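Local coordinates for protein phosphoserine aminotransferase (Bacillus alcalophilus, PDB 1W23) that transfers amino groups with pyridoxal 5'-phosphate as cofactor, reversibly converting 3-phosphohydroxypyruvate to phosphoserine in serine biosynthesis and making phosphohydroxythreonine by the same chemistry, at residues N55-L60 against D176-P181; N86-G91 against K108-L113; L313-E318 against M353-E358. All coordinates share one frame; numbering follows the deposited sequence.

Interaction 1: residues N55-L60 against D176-P181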
loop_
_atom_site.group_PDB
_atom_site.type_symbol
_atom_site.label_atom_id
_atom_site.label_comp_id
_atom_site.label_asym_id
_atom_site.label_seq_id
_atom_site.Cartn_x
_atom_site.Cartn_y
_atom_site.Cartn_z
ATOM N N ASN A 55 -18.983 4.828 2.795
ATOM C CA ASN A 55 -20.455 4.822 2.790
ATOM C C ASN A 55 -21.012 3.730 1.875
ATOM O O ASN A 55 -22.039 3.124 2.209
ATOM C CB ASN A 55 -20.951 6.214 2.393
ATOM C CG ASN A 55 -20.702 7.206 3.540
ATOM O OD1 ASN A 55 -20.420 6.871 4.681
ATOM N ND2 ASN A 55 -20.815 8.484 3.194
ATOM N N LEU A 56 -20.355 3.466 0.758
ATOM C CA LEU A 56 -20.791 2.405 -0.144
ATOM C C LEU A 56 -20.620 1.063 0.538
ATOM O O LEU A 56 -21.507 0.202 0.472
ATOM C CB LEU A 56 -20.007 2.465 -1.449
ATOM C CG LEU A 56 -20.399 3.570 -2.410
ATOM C CD1 LEU A 56 -19.370 3.800 -3.511
ATOM C CD2 LEU A 56 -21.749 3.220 -3.030
ATOM N N LEU A 57 -19.470 0.816 1.200
ATOM C CA LEU A 57 -19.325 -0.449 1.904
ATOM C C LEU A 57 -20.391 -0.655 2.991
ATOM O O LEU A 57 -20.964 -1.723 3.155
ATOM C CB LEU A 57 -17.932 -0.519 2.578
ATOM C CG LEU A 57 -16.820 -1.049 1.707
ATOM C CD1 LEU A 57 -15.423 -0.650 2.178
ATOM C CD2 LEU A 57 -16.907 -2.574 1.637
ATOM N N ARG A 58 -20.657 0.453 3.699
ATOM C CA ARG A 58 -21.638 0.424 4.771
ATOM C C ARG A 58 -23.009 0.067 4.280
ATOM O O ARG A 58 -23.708 -0.747 4.860
ATOM C CB ARG A 58 -21.639 1.779 5.437
ATOM C CG ARG A 58 -22.548 1.905 6.598
ATOM C CD ARG A 58 -22.278 3.168 7.446
ATOM N NE ARG A 58 -20.882 3.263 7.956
ATOM C CZ ARG A 58 -20.501 2.599 9.059
ATOM N NH1 ARG A 58 -21.245 1.836 9.844
ATOM N NH2 ARG A 58 -19.227 2.715 9.487
ATOM N N GLU A 59 -23.412 0.699 3.167
ATOM C CA GLU A 59 -24.720 0.417 2.559
ATOM C C GLU A 59 -24.748 -1.017 2.032
ATOM O O GLU A 59 -25.742 -1.745 2.226
ATOM C CB GLU A 59 -25.001 1.418 1.401
ATOM C CG GLU A 59 -26.245 1.206 0.614
ATOM C CD GLU A 59 -26.437 2.168 -0.560
ATOM O OE1 GLU A 59 -25.541 3.008 -0.842
ATOM O OE2 GLU A 59 -27.472 1.932 -1.196
ATOM N N LEU A 60 -23.719 -1.440 1.298
ATOM C CA LEU A 60 -23.747 -2.696 0.595
ATOM C C LEU A 60 -23.732 -3.867 1.536
ATOM O O LEU A 60 -24.408 -4.875 1.240
ATOM C CB LEU A 60 -22.587 -2.767 -0.402
ATOM C CG LEU A 60 -22.729 -1.898 -1.616
ATOM C CD1 LEU A 60 -21.391 -1.759 -2.355
ATOM C CD2 LEU A 60 -23.797 -2.444 -2.557
ATOM N N ASP A 176 -13.677 -13.735 -0.316
ATOM C CA ASP A 176 -15.116 -13.734 -0.558
ATOM C C ASP A 176 -15.856 -12.541 0.014
ATOM O O ASP A 176 -17.097 -12.501 -0.099
ATOM C CB ASP A 176 -15.804 -15.033 -0.117
ATOM C CG ASP A 176 -15.951 -15.206 1.394
ATOM O OD1 ASP A 176 -15.380 -14.347 2.127
ATOM O OD2 ASP A 176 -16.613 -16.196 1.797
ATOM N N ILE A 177 -15.194 -11.516 0.505
ATOM C CA ILE A 177 -15.947 -10.350 1.030
ATOM C C ILE A 177 -16.796 -9.721 -0.083
ATOM O O ILE A 177 -16.365 -9.515 -1.197
ATOM C CB ILE A 177 -14.984 -9.314 1.624
ATOM C CG1 ILE A 177 -15.729 -8.219 2.364
ATOM C CG2 ILE A 177 -13.983 -8.783 0.584
ATOM C CD1 ILE A 177 -14.880 -7.340 3.265
ATOM N N LEU A 178 -18.026 -9.397 0.288
ATOM C CA LEU A 178 -18.968 -8.715 -0.632
ATOM C C LEU A 178 -19.213 -9.480 -1.913
ATOM O O LEU A 178 -19.510 -8.938 -2.962
ATOM C CB LEU A 178 -18.563 -7.256 -0.869
ATOM C CG LEU A 178 -19.582 -6.307 -1.447
ATOM C CD1 LEU A 178 -21.006 -6.528 -1.050
ATOM C CD2 LEU A 178 -19.139 -4.852 -1.183
ATOM N N SER A 179 -19.241 -10.829 -1.750
ATOM C CA SER A 179 -19.733 -11.730 -2.794
ATOM C C SER A 179 -21.168 -12.210 -2.544
ATOM O O SER A 179 -21.711 -12.940 -3.366
ATOM C CB SER A 179 -18.821 -12.944 -2.909
ATOM O OG SER A 179 -18.814 -13.709 -1.719
ATOM N N ARG A 180 -21.711 -11.799 -1.415
ATOM C CA ARG A 180 -23.008 -12.239 -0.900
ATOM C C ARG A 180 -23.356 -11.380 0.285
ATOM O O ARG A 180 -22.487 -10.738 0.873
ATOM C CB ARG A 180 -22.967 -13.731 -0.522
ATOM C CG ARG A 180 -21.826 -14.083 0.422
ATOM C CD ARG A 180 -21.704 -15.593 0.600
ATOM N NE ARG A 180 -20.540 -15.844 1.480
ATOM C CZ ARG A 180 -20.293 -17.023 2.059
ATOM N NH1 ARG A 180 -21.065 -18.104 1.848
ATOM N NH2 ARG A 180 -19.241 -17.141 2.899
ATOM N N PRO A 181 -24.621 -11.400 0.717
ATOM C CA PRO A 181 -24.954 -10.690 1.964
ATOM C C PRO A 181 -24.217 -11.273 3.159
ATOM O O PRO A 181 -23.890 -12.458 3.184
ATOM C CB PRO A 181 -26.484 -10.873 2.077
ATOM C CG PRO A 181 -26.927 -11.100 0.653
ATOM C CD PRO A 181 -25.804 -11.992 0.095
#
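Leu178 reaches out from a tight turn and sets its forked end against Leu60 and Leu57 of helix 44-61. Its CG, anti to the backbone N (chi1 -163°), aims the fork at the helix. Its two methyls straddle the root of Leu60: CD1 and CD2 of Leu178 are each 4.1 Å from Leu60 CB. Further along, Leu178 CD2 meets Leu60 CD1 at 4.0 Å, and the leucine side chains cross at about a right angle. Leu57 adds a looser, less certain touch (it has two conformers), its CD2 4.3 Å from Leu178 CD2. Leucine suits this buried place: its forked hydrocarbon end brings no polar group in need of a partner.

The turn that presents Leu178 is a type II beta turn from Asp176 to Ser179. Leu178 takes its third position with left-handed helical backbone angles, where glycine is commoner. Asp176 O is gripped twice by Ser179, whose N closes the turn at 3.2 Å while its OG binds in the carbonyl plane, on a lone pair, at 2.7 Å. A salt bridge from Arg180 NH2 to Asp176 OD2 (3.0 Å) links the residue after the turn to its first.

The loop follows strand 169-172, whose Asp172 binds the cofactor. Around the cluster, Leu251 of helix 241-256 touches Leu57 and Leu178, Ala260 of helix 259-279 packs on Leu178, and Ile69 and Phe71 of strand 67-72 lie against Leu57.

Interaction 2: residues N86-G91 against K108-L113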
loop_
_atom_site.group_PDB
_atom_site.type_symbol
_atom_site.label_atom_id
_atom_site.label_comp_id
_atom_site.label_asym_id
_atom_site.label_seq_id
_atom_site.Cartn_x
_atom_site.Cartn_y
_atom_site.Cartn_z
ATOM N N ASN A 86 -2.877 -6.455 18.976
ATOM C CA ASN A 86 -3.857 -5.640 19.635
ATOM C C ASN A 86 -4.738 -6.391 20.595
ATOM O O ASN A 86 -5.118 -5.794 21.600
ATOM C CB ASN A 86 -4.721 -4.882 18.598
ATOM C CG ASN A 86 -4.002 -3.715 17.958
ATOM O OD1 ASN A 86 -4.246 -2.551 18.316
ATOM N ND2 ASN A 86 -3.079 -3.993 17.022
ATOM N N LEU A 87 -5.090 -7.632 20.341
ATOM C CA LEU A 87 -6.070 -8.341 21.155
ATOM C C LEU A 87 -5.512 -9.521 21.947
ATOM O O LEU A 87 -6.160 -9.975 22.905
ATOM C CB LEU A 87 -7.233 -8.855 20.257
ATOM C CG LEU A 87 -8.268 -7.862 19.761
ATOM C CD1 LEU A 87 -9.350 -8.654 19.015
ATOM C CD2 LEU A 87 -8.827 -6.988 20.898
ATOM N N LEU A 88 -4.374 -10.065 21.588
ATOM C CA LEU A 88 -3.859 -11.259 22.296
ATOM C C LEU A 88 -3.052 -10.807 23.485
ATOM O O LEU A 88 -1.829 -10.643 23.421
ATOM C CB LEU A 88 -3.089 -12.126 21.292
ATOM C CG LEU A 88 -2.569 -13.456 21.850
ATOM C CD1 LEU A 88 -3.638 -14.227 22.569
ATOM C CD2 LEU A 88 -1.951 -14.329 20.763
ATOM N N THR A 89 -3.717 -10.588 24.597
ATOM C CA THR A 89 -3.100 -10.056 25.810
ATOM C C THR A 89 -2.654 -11.193 26.708
ATOM O O THR A 89 -3.051 -12.371 26.561
ATOM C CB THR A 89 -4.096 -9.197 26.601
ATOM O OG1 THR A 89 -5.209 -10.006 26.946
ATOM C CG2 THR A 89 -4.622 -8.048 25.785
ATOM N N LYS A 90 -1.803 -10.892 27.678
ATOM C CA LYS A 90 -1.320 -11.895 28.597
ATOM C C LYS A 90 -2.469 -12.616 29.285
ATOM O O LYS A 90 -3.436 -12.010 29.790
ATOM C CB LYS A 90 -0.484 -11.212 29.679
ATOM C CG LYS A 90 0.202 -12.148 30.625
ATOM C CD LYS A 90 1.158 -11.339 31.527
ATOM C CE LYS A 90 1.646 -12.264 32.624
ATOM N NZ LYS A 90 2.634 -11.581 33.505
ATOM N N GLY A 91 -2.346 -13.943 29.299
ATOM C CA GLY A 91 -3.405 -14.699 29.949
ATOM C C GLY A 91 -4.526 -15.125 29.032
ATOM O O GLY A 91 -5.375 -15.886 29.489
ATOM N N LYS A 108 0.247 -18.859 12.633
ATOM C CA LYS A 108 1.703 -18.755 12.802
ATOM C C LYS A 108 2.062 -17.412 13.422
ATOM O O LYS A 108 2.920 -17.311 14.303
ATOM C CB LYS A 108 2.418 -18.988 11.488
ATOM C CG LYS A 108 3.896 -18.731 11.463
ATOM C CD LYS A 108 4.494 -18.862 10.069
ATOM C CE LYS A 108 5.928 -18.401 9.903
ATOM N NZ LYS A 108 6.892 -19.090 10.808
ATOM N N GLU A 109 1.441 -16.314 12.931
ATOM C CA GLU A 109 1.806 -15.002 13.444
ATOM C C GLU A 109 1.343 -14.815 14.868
ATOM O O GLU A 109 2.036 -14.164 15.671
ATOM C CB GLU A 109 1.264 -13.900 12.532
ATOM C CG GLU A 109 1.860 -13.918 11.156
ATOM C CD GLU A 109 3.373 -13.939 11.150
ATOM O OE1 GLU A 109 3.989 -13.062 11.820
ATOM O OE2 GLU A 109 3.935 -14.822 10.457
ATOM N N ALA A 110 0.186 -15.341 15.235
ATOM C CA ALA A 110 -0.251 -15.261 16.615
ATOM C C ALA A 110 0.651 -16.022 17.554
ATOM O O ALA A 110 0.900 -15.562 18.686
ATOM C CB ALA A 110 -1.704 -15.716 16.753
ATOM N N LYS A 111 1.209 -17.154 17.141
ATOM C CA LYS A 111 2.084 -17.971 17.970
ATOM C C LYS A 111 3.319 -17.206 18.346
ATOM O O LYS A 111 3.885 -17.450 19.445
ATOM C CB LYS A 111 2.546 -19.199 17.210
ATOM C CG LYS A 111 1.537 -20.259 17.047
ATOM C CD LYS A 111 2.221 -21.598 16.718
ATOM C CE LYS A 111 1.269 -22.717 16.748
ATOM N NZ LYS A 111 1.395 -23.980 16.019
ATOM N N LEU A 112 3.775 -16.259 17.531
ATOM C CA LEU A 112 4.903 -15.437 17.895
ATOM C C LEU A 112 4.601 -14.465 19.030
ATOM O O LEU A 112 5.529 -13.968 19.718
ATOM C CB LEU A 112 5.418 -14.615 16.671
ATOM C CG LEU A 112 5.963 -15.439 15.498
ATOM C CD1 LEU A 112 6.344 -14.638 14.223
ATOM C CD2 LEU A 112 7.152 -16.285 16.000
ATOM N N LEU A 113 3.349 -14.181 19.249
ATOM C CA LEU A 113 2.977 -13.120 20.180
ATOM C C LEU A 113 2.286 -13.589 21.443
ATOM O O LEU A 113 2.150 -12.861 22.429
ATOM C CB LEU A 113 2.080 -12.139 19.445
ATOM C CG LEU A 113 2.803 -11.440 18.281
ATOM C CD1 LEU A 113 1.773 -10.663 17.473
ATOM C CD2 LEU A 113 3.939 -10.537 18.761
HETATM O O HOH W 1 -0.022 -12.448 24.639
#
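Leu88 O and Leu113 O share a bridging water, 2.8 Å from Leu88 O and 3.1 Å from Leu113 O; other acceptors compete for its protons, so it need not serve both at once. No direct hydrogen bond joins the segments, and the rest of the contact is made by the Leu88 side chain. With CG anti to the backbone N (chi1 -176°), Leu88 extends toward segment 108-113. There its CD2 rests 3.7 Å from Ala110 O and 4.3 Å from Ala110 CB; the small alanine lets the leucine methyl settle close to the helix backbone. The hydrogen bond of Ala110 O is with Leu113 N, at 2.9 Å.

Helix 101-111 is the connection of a beta-alpha-beta unit between the adjacent parallel strands 93-98 and 115-121, part of the fold type I large domain of this enzyme family. Leu88 leaves helix 75-87 at the centre of an inverse gamma turn, closed by a weak bond from Thr89 N to Leu87 O. The Leu113 side chain packs on Thr81, Pro84 and Met85 of helix 75-87, a largely hydrocarbon surface that suits a leucine, while Glu109 OE2 bonds Thr222 OG1 of the second subunit.

Interaction 3: residues L313-E318 against M353-E358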
loop_
_atom_site.group_PDB
_atom_site.type_symbol
_atom_site.label_atom_id
_atom_site.label_comp_id
_atom_site.label_asym_id
_atom_site.label_seq_id
_atom_site.Cartn_x
_atom_site.Cartn_y
_atom_site.Cartn_z
ATOM N N LEU A 313 -3.648 -27.646 -18.726
ATOM C CA LEU A 313 -3.247 -26.268 -18.409
ATOM C C LEU A 313 -2.518 -25.628 -19.588
ATOM O O LEU A 313 -2.664 -24.432 -19.873
ATOM C CB LEU A 313 -2.414 -26.226 -17.135
ATOM C CG LEU A 313 -3.223 -26.503 -15.852
ATOM C CD1 LEU A 313 -2.278 -26.742 -14.690
ATOM C CD2 LEU A 313 -4.198 -25.359 -15.575
ATOM N N ALA A 314 -1.735 -26.425 -20.346
ATOM C CA ALA A 314 -1.069 -25.900 -21.528
ATOM C C ALA A 314 -2.071 -25.536 -22.625
ATOM O O ALA A 314 -1.908 -24.499 -23.265
ATOM C CB ALA A 314 -0.017 -26.900 -22.062
ATOM N N LYS A 315 -3.079 -26.343 -22.798
ATOM C CA LYS A 315 -4.102 -26.045 -23.792
ATOM C C LYS A 315 -4.856 -24.808 -23.379
ATOM O O LYS A 315 -5.177 -23.934 -24.197
ATOM C CB LYS A 315 -5.048 -27.251 -23.940
ATOM C CG LYS A 315 -6.127 -27.069 -24.966
ATOM C CD LYS A 315 -5.546 -26.970 -26.347
ATOM C CE LYS A 315 -6.688 -26.865 -27.338
ATOM N NZ LYS A 315 -6.175 -26.537 -28.702
ATOM N N ALA A 316 -5.192 -24.703 -22.096
ATOM C CA ALA A 316 -5.912 -23.528 -21.595
ATOM C C ALA A 316 -5.093 -22.267 -21.884
ATOM O O ALA A 316 -5.615 -21.263 -22.370
ATOM C CB ALA A 316 -6.179 -23.694 -20.111
ATOM N N LYS A 317 -3.798 -22.290 -21.609
ATOM C CA LYS A 317 -2.970 -21.127 -21.853
ATOM C C LYS A 317 -2.958 -20.763 -23.332
ATOM O O LYS A 317 -3.055 -19.566 -23.703
ATOM C CB LYS A 317 -1.543 -21.344 -21.326
ATOM C CG LYS A 317 -0.625 -20.141 -21.327
ATOM C CD LYS A 317 0.771 -20.442 -20.746
ATOM C CE LYS A 317 1.456 -19.215 -20.180
ATOM N NZ LYS A 317 2.745 -19.437 -19.450
ATOM N N GLU A 318 -2.846 -21.780 -24.217
ATOM C CA GLU A 318 -2.859 -21.585 -25.660
ATOM C C GLU A 318 -4.149 -20.911 -26.085
ATOM O O GLU A 318 -4.124 -20.106 -27.034
ATOM C CB GLU A 318 -2.675 -22.947 -26.351
ATOM C CG GLU A 318 -2.663 -22.905 -27.857
ATOM C CD GLU A 318 -3.854 -23.438 -28.584
ATOM O OE1 GLU A 318 -4.555 -24.386 -28.184
ATOM O OE2 GLU A 318 -4.094 -22.837 -29.685
ATOM N N MET A 353 -13.140 -27.324 -21.255
ATOM C CA MET A 353 -13.114 -28.549 -20.464
ATOM C C MET A 353 -13.806 -29.714 -21.180
ATOM O O MET A 353 -13.324 -30.873 -21.168
ATOM C CB MET A 353 -13.732 -28.326 -19.084
ATOM C CG MET A 353 -12.851 -27.460 -18.186
ATOM S SD MET A 353 -13.580 -26.931 -16.638
ATOM C CE MET A 353 -13.526 -28.476 -15.669
ATOM N N ILE A 354 -14.950 -29.454 -21.791
ATOM C CA ILE A 354 -15.685 -30.510 -22.502
ATOM C C ILE A 354 -14.871 -30.984 -23.689
ATOM O O ILE A 354 -14.713 -32.181 -23.922
ATOM C CB ILE A 354 -17.086 -30.031 -22.900
ATOM C CG1 ILE A 354 -17.964 -29.844 -21.667
ATOM C CG2 ILE A 354 -17.735 -31.023 -23.901
ATOM C CD1 ILE A 354 -19.257 -29.142 -21.929
ATOM N N GLN A 355 -14.334 -30.042 -24.458
ATOM C CA GLN A 355 -13.563 -30.411 -25.643
ATOM C C GLN A 355 -12.312 -31.188 -25.267
ATOM O O GLN A 355 -11.973 -32.190 -25.922
ATOM C CB GLN A 355 -13.247 -29.151 -26.480
ATOM C CG GLN A 355 -12.395 -29.420 -27.736
ATOM C CD GLN A 355 -11.937 -28.155 -28.462
ATOM O OE1 GLN A 355 -12.669 -27.185 -28.701
ATOM N NE2 GLN A 355 -10.662 -28.091 -28.802
ATOM N N PHE A 356 -11.631 -30.776 -24.212
ATOM C CA PHE A 356 -10.379 -31.482 -23.825
ATOM C C PHE A 356 -10.705 -32.904 -23.415
ATOM O O PHE A 356 -9.999 -33.851 -23.772
ATOM C CB PHE A 356 -9.674 -30.687 -22.714
ATOM C CG PHE A 356 -8.310 -31.256 -22.398
ATOM C CD1 PHE A 356 -7.207 -30.842 -23.130
ATOM C CD2 PHE A 356 -8.181 -32.204 -21.404
ATOM C CE1 PHE A 356 -5.990 -31.443 -22.868
ATOM C CE2 PHE A 356 -6.946 -32.779 -21.130
ATOM C CZ PHE A 356 -5.848 -32.401 -21.857
ATOM N N LYS A 357 -11.769 -33.107 -22.652
ATOM C CA LYS A 357 -12.220 -34.431 -22.252
ATOM C C LYS A 357 -12.565 -35.281 -23.448
ATOM O O LYS A 357 -12.127 -36.437 -23.570
ATOM C CB LYS A 357 -13.433 -34.286 -21.325
ATOM C CG LYS A 357 -14.111 -35.576 -20.903
ATOM C CD LYS A 357 -15.406 -35.255 -20.165
ATOM C CE LYS A 357 -16.602 -34.811 -21.046
ATOM N NZ LYS A 357 -17.883 -34.645 -20.306
ATOM N N GLU A 358 -13.374 -34.701 -24.359
ATOM C CA GLU A 358 -13.797 -35.502 -25.513
ATOM C C GLU A 358 -12.643 -35.861 -26.418
ATOM O O GLU A 358 -12.690 -36.887 -27.148
ATOM C CB GLU A 358 -14.832 -34.684 -26.307
ATOM C CG GLU A 358 -16.144 -34.503 -25.556
ATOM C CD GLU A 358 -17.217 -33.726 -26.250
ATOM O OE1 GLU A 358 -18.371 -33.850 -25.752
ATOM O OE2 GLU A 358 -16.964 -33.045 -27.281
#
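Lys315 carries one side of this contact, meeting Phe356 with the root of its side chain and Gln355 near its end. The apolar part is the first two methylenes of Lys315, CB and CG, each 4.3 Å from Phe356 CD1; CB comes to the ring obliquely. Phenylalanine fits here because its flat ring can bridge the space between two helices, and it reaches helix 306-318 with CG anti to the backbone N (chi1 -173°). The aliphatic stem of lysine suits a ring at the rim of the protein, giving it hydrocarbon to lie against and carrying the charge onward.

No hydrogen bond crosses between the segments. The CE methylene of Lys315 lies a loose 4.4 Å from the Gln355 amide nitrogen NE2, on the exposed side, where a polar glutamine is at home.

The charged interaction stays within helix 306-318. A bend at chi2 of Lys315 (66°) in an otherwise extended chain directs NZ to Glu318, three residues on, and the salt bridge of Lys315 NZ with Glu318 OE1 is short at 2.7 Å. The ammonium meets that oxygen nearly along its C-O bond.

Phe356 also joins the two helices by an edge-to-face stack with Phe312 of helix 306-318, and touches Tyr285 and Leu303 in neighbouring loops. Met353, one turn earlier, packs on Phe312 and on Thr277 and Ile278 of helix 259-279.

How the interactions relate
From the N terminus, helix 44-61 opens interaction 1, which closes only when the loop after strand 169-172 comes against that helix. Within this long span lies the whole of interaction 2, whose shorter loop contains strand 93-98 and joins the segment leaving helix 75-87 to the region of helix 101-111. Interaction 3 follows in series, joining helix 306-318 to helix 343-359 near the C terminus. None of the three touches another: nearest atoms are about 17 Å apart for interactions 1 and 2, about 20 Å for 1 and 3. Interaction 1 is buried beside the central sheet, while interactions 2 and 3 lie on opposite sides of the chain's centre, their centres 46 Å apart.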